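PDB 2BKX: glucosamine-6-phosphate deaminase from Bacillus subtilis, which belongs to the glucosamine-6-phosphate isomerase/6-phosphogluconolactonase family, with a probably Rossmann-like fold, and is seen here with fructose-6-phosphate bound. Local coordinates for residues L56-I61 with H91-P96; N60-N65 with R98-N103. One frame throughout, in Å; residues are numbered along the deposited sequence.

Contact 1 of 2, residues L56-I61 with H91-P96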
loop_
_atom_site.group_PDB
_atom_site.type_symbol
_atom_site.label_atom_id
_atom_site.label_comp_id
_atom_site.label_asym_id
_atom_site.label_seq_id
_atom_site.Cartn_x
_atom_site.Cartn_y
_atom_site.Cartn_z
ATOM N N LEU A 56 -17.207 -13.692 -5.816
ATOM C CA LEU A 56 -16.721 -13.070 -4.624
ATOM C C LEU A 56 -17.346 -11.694 -4.459
ATOM O O LEU A 56 -17.251 -10.878 -5.358
ATOM C CB LEU A 56 -15.176 -12.919 -4.716
ATOM C CG LEU A 56 -14.489 -12.190 -3.567
ATOM C CD1 LEU A 56 -14.619 -12.872 -2.223
ATOM C CD2 LEU A 56 -13.007 -11.900 -3.906
ATOM N N SER A 57 -17.963 -11.442 -3.304
ATOM C CA SER A 57 -18.678 -10.174 -3.036
ATOM C C SER A 57 -17.883 -9.227 -2.147
ATOM O O SER A 57 -17.310 -9.614 -1.136
ATOM C CB SER A 57 -20.004 -10.424 -2.343
ATOM O OG SER A 57 -20.693 -9.177 -2.107
ATOM N N PHE A 58 -17.928 -7.951 -2.483
ATOM C CA PHE A 58 -17.288 -6.892 -1.731
ATOM C C PHE A 58 -18.315 -6.002 -1.011
ATOM O O PHE A 58 -18.016 -4.912 -0.551
ATOM C CB PHE A 58 -16.403 -6.084 -2.696
ATOM C CG PHE A 58 -15.350 -6.934 -3.455
ATOM C CD1 PHE A 58 -15.685 -7.652 -4.591
ATOM C CD2 PHE A 58 -14.013 -6.932 -3.064
ATOM C CE1 PHE A 58 -14.710 -8.427 -5.285
ATOM C CE2 PHE A 58 -13.052 -7.705 -3.746
ATOM C CZ PHE A 58 -13.405 -8.436 -4.852
ATOM N N GLN A 59 -19.558 -6.480 -0.899
ATOM C CA GLN A 59 -20.647 -5.623 -0.441
ATOM C C GLN A 59 -20.491 -5.000 0.941
ATOM O O GLN A 59 -20.990 -3.905 1.196
ATOM C CB GLN A 59 -22.003 -6.364 -0.538
ATOM C CG GLN A 59 -22.461 -6.462 -1.958
ATOM C CD GLN A 59 -23.887 -6.895 -2.153
ATOM O OE1 GLN A 59 -24.685 -6.972 -1.203
ATOM N NE2 GLN A 59 -24.233 -7.157 -3.411
ATOM N N ASN A 60 -19.819 -5.690 1.850
ATOM C CA ASN A 60 -19.735 -5.176 3.203
ATOM C C ASN A 60 -18.342 -4.733 3.617
ATOM O O ASN A 60 -18.140 -4.378 4.793
ATOM C CB ASN A 60 -20.362 -6.157 4.198
ATOM C CG ASN A 60 -21.866 -6.191 4.044
ATOM O OD1 ASN A 60 -22.560 -5.251 4.454
ATOM N ND2 ASN A 60 -22.363 -7.208 3.382
ATOM N N ILE A 61 -17.433 -4.673 2.652
ATOM C CA ILE A 61 -16.060 -4.288 2.960
ATOM C C ILE A 61 -15.940 -2.791 3.157
ATOM O O ILE A 61 -16.742 -2.005 2.644
ATOM C CB ILE A 61 -15.004 -4.766 1.911
ATOM C CG1 ILE A 61 -15.012 -3.952 0.604
ATOM C CG2 ILE A 61 -15.095 -6.274 1.683
ATOM C CD1 ILE A 61 -13.765 -4.163 -0.252
ATOM N N HIS A 91 -15.181 -1.695 -10.502
ATOM C CA HIS A 91 -15.338 -3.041 -11.002
ATOM C C HIS A 91 -15.926 -3.996 -9.979
ATOM O O HIS A 91 -16.123 -5.168 -10.302
ATOM C CB HIS A 91 -13.956 -3.577 -11.454
ATOM C CG HIS A 91 -13.353 -2.823 -12.580
ATOM N ND1 HIS A 91 -13.959 -2.712 -13.811
ATOM C CD2 HIS A 91 -12.172 -2.159 -12.678
ATOM C CE1 HIS A 91 -13.196 -1.980 -14.607
ATOM N NE2 HIS A 91 -12.103 -1.635 -13.945
ATOM N N ILE A 92 -16.230 -3.531 -8.775
ATOM C CA ILE A 92 -16.701 -4.384 -7.697
ATOM C C ILE A 92 -18.032 -3.891 -7.120
ATOM O O ILE A 92 -18.462 -2.774 -7.401
ATOM C CB ILE A 92 -15.636 -4.501 -6.555
ATOM C CG1 ILE A 92 -15.350 -3.146 -5.911
ATOM C CG2 ILE A 92 -14.346 -5.112 -7.107
ATOM C CD1 ILE A 92 -14.408 -3.228 -4.721
ATOM N N ASP A 93 -18.667 -4.715 -6.289
ATOM C CA ASP A 93 -19.999 -4.425 -5.745
ATOM C C ASP A 93 -19.914 -3.920 -4.325
ATOM O O ASP A 93 -20.746 -4.245 -3.470
ATOM C CB ASP A 93 -20.896 -5.695 -5.810
ATOM C CG ASP A 93 -20.379 -6.859 -4.926
ATOM O OD1 ASP A 93 -19.165 -6.923 -4.651
ATOM O OD2 ASP A 93 -21.193 -7.722 -4.505
ATOM N N SER A 94 -18.928 -3.073 -4.056
ATOM C CA SER A 94 -18.786 -2.453 -2.741
ATOM C C SER A 94 -19.787 -1.325 -2.525
ATOM O O SER A 94 -20.455 -0.909 -3.462
ATOM C CB SER A 94 -17.354 -1.939 -2.613
ATOM O OG SER A 94 -17.120 -0.963 -3.589
ATOM N N LYS A 95 -19.852 -0.804 -1.305
ATOM C CA LYS A 95 -20.525 0.474 -1.040
ATOM C C LYS A 95 -19.493 1.581 -1.198
ATOM O O LYS A 95 -18.554 1.689 -0.399
ATOM C CB LYS A 95 -21.098 0.528 0.375
ATOM C CG LYS A 95 -22.189 -0.492 0.659
ATOM C CD LYS A 95 -22.756 -0.252 2.059
ATOM C CE LYS A 95 -23.758 -1.334 2.424
ATOM N NZ LYS A 95 -23.104 -2.645 2.664
ATOM N N PRO A 96 -19.632 2.425 -2.234
ATOM C CA PRO A 96 -18.601 3.441 -2.480
ATOM C C PRO A 96 -18.237 4.339 -1.311
ATOM O O PRO A 96 -17.107 4.804 -1.237
ATOM C CB PRO A 96 -19.168 4.239 -3.661
ATOM C CG PRO A 96 -20.028 3.271 -4.390
ATOM C CD PRO A 96 -20.637 2.404 -3.323
HETATM O O HOH W 1 -20.649 -10.788 -5.783
HETATM O O HOH W 2 -18.782 -2.066 0.950
#

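Contact 2 of 2, residues N60-N65 with R98-N103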
loop_
_atom_site.group_PDB
_atom_site.type_symbol
_atom_site.label_atom_id
_atom_site.label_comp_id
_atom_site.label_asym_id
_atom_site.label_seq_id
_atom_site.Cartn_x
_atom_site.Cartn_y
_atom_site.Cartn_z
ATOM N N ASN A 60 -19.819 -5.690 1.850
ATOM C CA ASN A 60 -19.735 -5.176 3.203
ATOM C C ASN A 60 -18.342 -4.733 3.617
ATOM O O ASN A 60 -18.140 -4.378 4.793
ATOM C CB ASN A 60 -20.362 -6.157 4.198
ATOM C CG ASN A 60 -21.866 -6.191 4.044
ATOM O OD1 ASN A 60 -22.560 -5.251 4.454
ATOM N ND2 ASN A 60 -22.363 -7.208 3.382
ATOM N N ILE A 61 -17.433 -4.673 2.652
ATOM C CA ILE A 61 -16.060 -4.288 2.960
ATOM C C ILE A 61 -15.940 -2.791 3.157
ATOM O O ILE A 61 -16.742 -2.005 2.644
ATOM C CB ILE A 61 -15.004 -4.766 1.911
ATOM C CG1 ILE A 61 -15.012 -3.952 0.604
ATOM C CG2 ILE A 61 -15.095 -6.274 1.683
ATOM C CD1 ILE A 61 -13.765 -4.163 -0.252
ATOM N N THR A 62 -14.954 -2.434 3.957
ATOM C CA THR A 62 -14.467 -1.062 4.080
ATOM C C THR A 62 -13.017 -1.061 3.671
ATOM O O THR A 62 -12.322 -2.018 3.953
ATOM C CB THR A 62 -14.594 -0.572 5.545
ATOM O OG1 THR A 62 -15.985 -0.613 5.918
ATOM C CG2 THR A 62 -14.035 0.804 5.730
ATOM N N THR A 63 -12.555 0.018 3.027
ATOM C CA THR A 63 -11.123 0.124 2.716
ATOM C C THR A 63 -10.533 1.445 3.145
ATOM O O THR A 63 -11.227 2.485 3.147
ATOM C CB THR A 63 -10.860 -0.108 1.213
ATOM O OG1 THR A 63 -11.375 0.962 0.421
ATOM C CG2 THR A 63 -11.502 -1.393 0.737
ATOM N N VAL A 64 -9.234 1.392 3.484
ATOM C CA VAL A 64 -8.448 2.591 3.772
ATOM C C VAL A 64 -7.161 2.478 2.949
ATOM O O VAL A 64 -6.516 1.419 2.909
ATOM C CB VAL A 64 -8.132 2.793 5.271
ATOM C CG1 VAL A 64 -9.416 3.078 6.008
ATOM C CG2 VAL A 64 -7.473 1.599 5.889
ATOM N N ASN A 65 -6.804 3.565 2.268
ATOM C CA ASN A 65 -5.592 3.579 1.481
ATOM C C ASN A 65 -4.432 4.198 2.258
ATOM O O ASN A 65 -4.621 5.057 3.127
ATOM C CB ASN A 65 -5.795 4.318 0.153
ATOM C CG ASN A 65 -6.028 3.379 -0.989
ATOM O OD1 ASN A 65 -5.106 3.157 -1.846
ATOM N ND2 ASN A 65 -7.171 2.773 -1.010
ATOM N N ARG A 98 -17.746 3.623 1.608
ATOM C CA ARG A 98 -16.899 2.921 2.566
ATOM C C ARG A 98 -15.469 2.738 2.065
ATOM O O ARG A 98 -14.723 1.964 2.643
ATOM C CB ARG A 98 -17.524 1.601 2.991
ATOM C CG ARG A 98 -18.835 1.810 3.784
ATOM C CD ARG A 98 -18.648 2.541 5.100
ATOM N NE ARG A 98 -17.881 1.709 6.031
ATOM C CZ ARG A 98 -17.669 1.973 7.322
ATOM N NH1 ARG A 98 -18.130 3.079 7.892
ATOM N NH2 ARG A 98 -17.013 1.098 8.041
ATOM N N HIS A 99 -15.084 3.494 1.034
ATOM C CA HIS A 99 -13.704 3.515 0.547
ATOM C C HIS A 99 -13.131 4.860 0.977
ATOM O O HIS A 99 -13.642 5.900 0.561
ATOM C CB HIS A 99 -13.643 3.418 -0.978
ATOM C CG HIS A 99 -14.129 2.106 -1.530
ATOM N ND1 HIS A 99 -13.601 0.899 -1.111
ATOM C CD2 HIS A 99 -15.066 1.804 -2.474
ATOM C CE1 HIS A 99 -14.219 -0.088 -1.748
ATOM N NE2 HIS A 99 -15.133 0.433 -2.560
ATOM N N PHE A 100 -12.072 4.826 1.779
ATOM C CA PHE A 100 -11.460 5.998 2.338
ATOM C C PHE A 100 -10.019 6.149 1.851
ATOM O O PHE A 100 -9.246 5.184 1.785
ATOM C CB PHE A 100 -11.487 5.905 3.859
ATOM C CG PHE A 100 -12.893 5.768 4.415
ATOM C CD1 PHE A 100 -13.327 4.585 4.968
ATOM C CD2 PHE A 100 -13.788 6.806 4.314
ATOM C CE1 PHE A 100 -14.613 4.474 5.457
ATOM C CE2 PHE A 100 -15.056 6.695 4.815
ATOM C CZ PHE A 100 -15.473 5.545 5.384
ATOM N N ILE A 101 -9.678 7.386 1.488
ATOM C CA ILE A 101 -8.366 7.743 0.994
ATOM C C ILE A 101 -8.096 9.170 1.498
ATOM O O ILE A 101 -9.012 9.988 1.508
ATOM C CB ILE A 101 -8.345 7.695 -0.551
ATOM C CG1 ILE A 101 -8.834 6.333 -1.111
ATOM C CG2 ILE A 101 -6.986 8.065 -1.086
ATOM C CD1 ILE A 101 -8.977 6.274 -2.610
ATOM N N PRO A 102 -6.859 9.485 1.910
ATOM C CA PRO A 102 -6.641 10.870 2.396
ATOM C C PRO A 102 -6.920 11.899 1.322
ATOM O O PRO A 102 -6.642 11.648 0.155
ATOM C CB PRO A 102 -5.165 10.863 2.780
ATOM C CG PRO A 102 -4.859 9.448 3.002
ATOM C CD PRO A 102 -5.652 8.667 2.033
ATOM N N ASN A 103 -7.504 13.033 1.699
ATOM C CA ASN A 103 -7.815 14.084 0.757
ATOM C C ASN A 103 -6.616 15.011 0.591
ATOM O O ASN A 103 -6.404 15.899 1.415
ATOM C CB ASN A 103 -9.057 14.874 1.215
ATOM C CG ASN A 103 -9.399 16.017 0.297
ATOM O OD1 ASN A 103 -8.834 16.154 -0.803
ATOM N ND2 ASN A 103 -10.342 16.862 0.736
HETATM O O HOH W 3 -9.576 2.915 0.215
#

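Contact 1 of 2, residues L56-I61 with H91-P96
The F58 ring has I92 CG2 over one face, 3.7 Å above its plane, while D93 OD1 and I61 CD1 lie in plane at its edge. The methyl makes a CH-pi contact, 3.9 Å from the ring centroid, a fit for a branched aliphatic chain that crosses the phenyl at about a right angle. The D93 carboxylate stands nearly perpendicular to the ring, 86° between planes. Chi1 (64°) puts its CG between backbone N and carbonyl carbon. Both carboxylate oxygens bond to 57-59. D93 OD1 takes a nearly straight bond from F58 N at 2.7 Å. D93 OD2 accepts from S57 OG at 2.8 Å on its syn side, and Q59 NE2 adds a longer bond on the anti side. Here two loops meet, one joining helix 41-53 to strand 62-69, the other leading from helix 80-89 to strand 99-100. S57 OG also accepts from Q59 N, an ST turn running into the type I turn F58-I61. K95, whose long chain bends at chi4 (71°), gives NZ to Q59 O at 2.9 Å, from above the carbonyl plane, with a weak bond to N60 OD1. The F58 side chain also touches I24 and meets the H51 ring.

Contact 2 of 2, residues N60-N65 with R98-N103
T62 OG1 is gripped side-on by R98, which offers two nitrogens to the one oxygen: NH2 at 2.9 Å and NE at 3.0 Å from OG1. The hydroxyl lies in the guanidinium plane, and the arginine chain, bent at chi2 (-63°) and chi3 (-67°), curls back to meet it. T62 CG2 points to the edge of the F100 ring, 3.7 Å from CE1, so threonine serves both neighbours, its oxygen the charge and its methyl the aromatic. On the other face of the sheet T63 OG1 and H99 ND1 share a 2.7 Å hydrogen bond in which either could donate. A water ties T63 OG1 to N65 ND2 and F100 O. N65 and I101 lie side by side, pointing the same way, with I101 CG1 3.9 Å from N65 CB.

Parallel backbone pairing sets these side chains in register. T63 N bonds to R98 O, F100 N returns to T63 O at 2.8 Å, and N65 N reaches F100 O at 3.0 Å; T63 thus pairs with H99 and V64 with F100. Beyond this shell, H99 NE2 is held by S94 OG and its ring stacks on F89, which fixes the imidazole beside T63.

Strand 62-69, helix 80-89 and strand 99-100 form a beta-alpha-beta unit. Strand 31-34 pairs with strand 62-69 as well, T62 and V64 making the backbone bonds to it. Helix 80-89 packs on the T63, N65 and I101 side, whereas helix 109-122 covers V64, F100 and P102 through Y116 and L119.

Contacts 1 and 2 adjoin along the chain: N60 and I61 belong to both, and the chain runs from the loop-to-loop meeting of 56-61 with 91-96 straight into the parallel strands of 60-65 with 98-103. Their centres are 12 Å apart. A probable hydrogen bond of 2.6 Å between S94 OG and H99 NE2 joins them directly. The two differ in depth, contact 1 being partly buried and contact 2 buried nearer the centre of the chain. It is contact 2 that leads to the ligand: the N65 side chain is about 5 Å from the bound fructose-6-phosphate, and the pocket residues L66 and D67 follow it along the same strand.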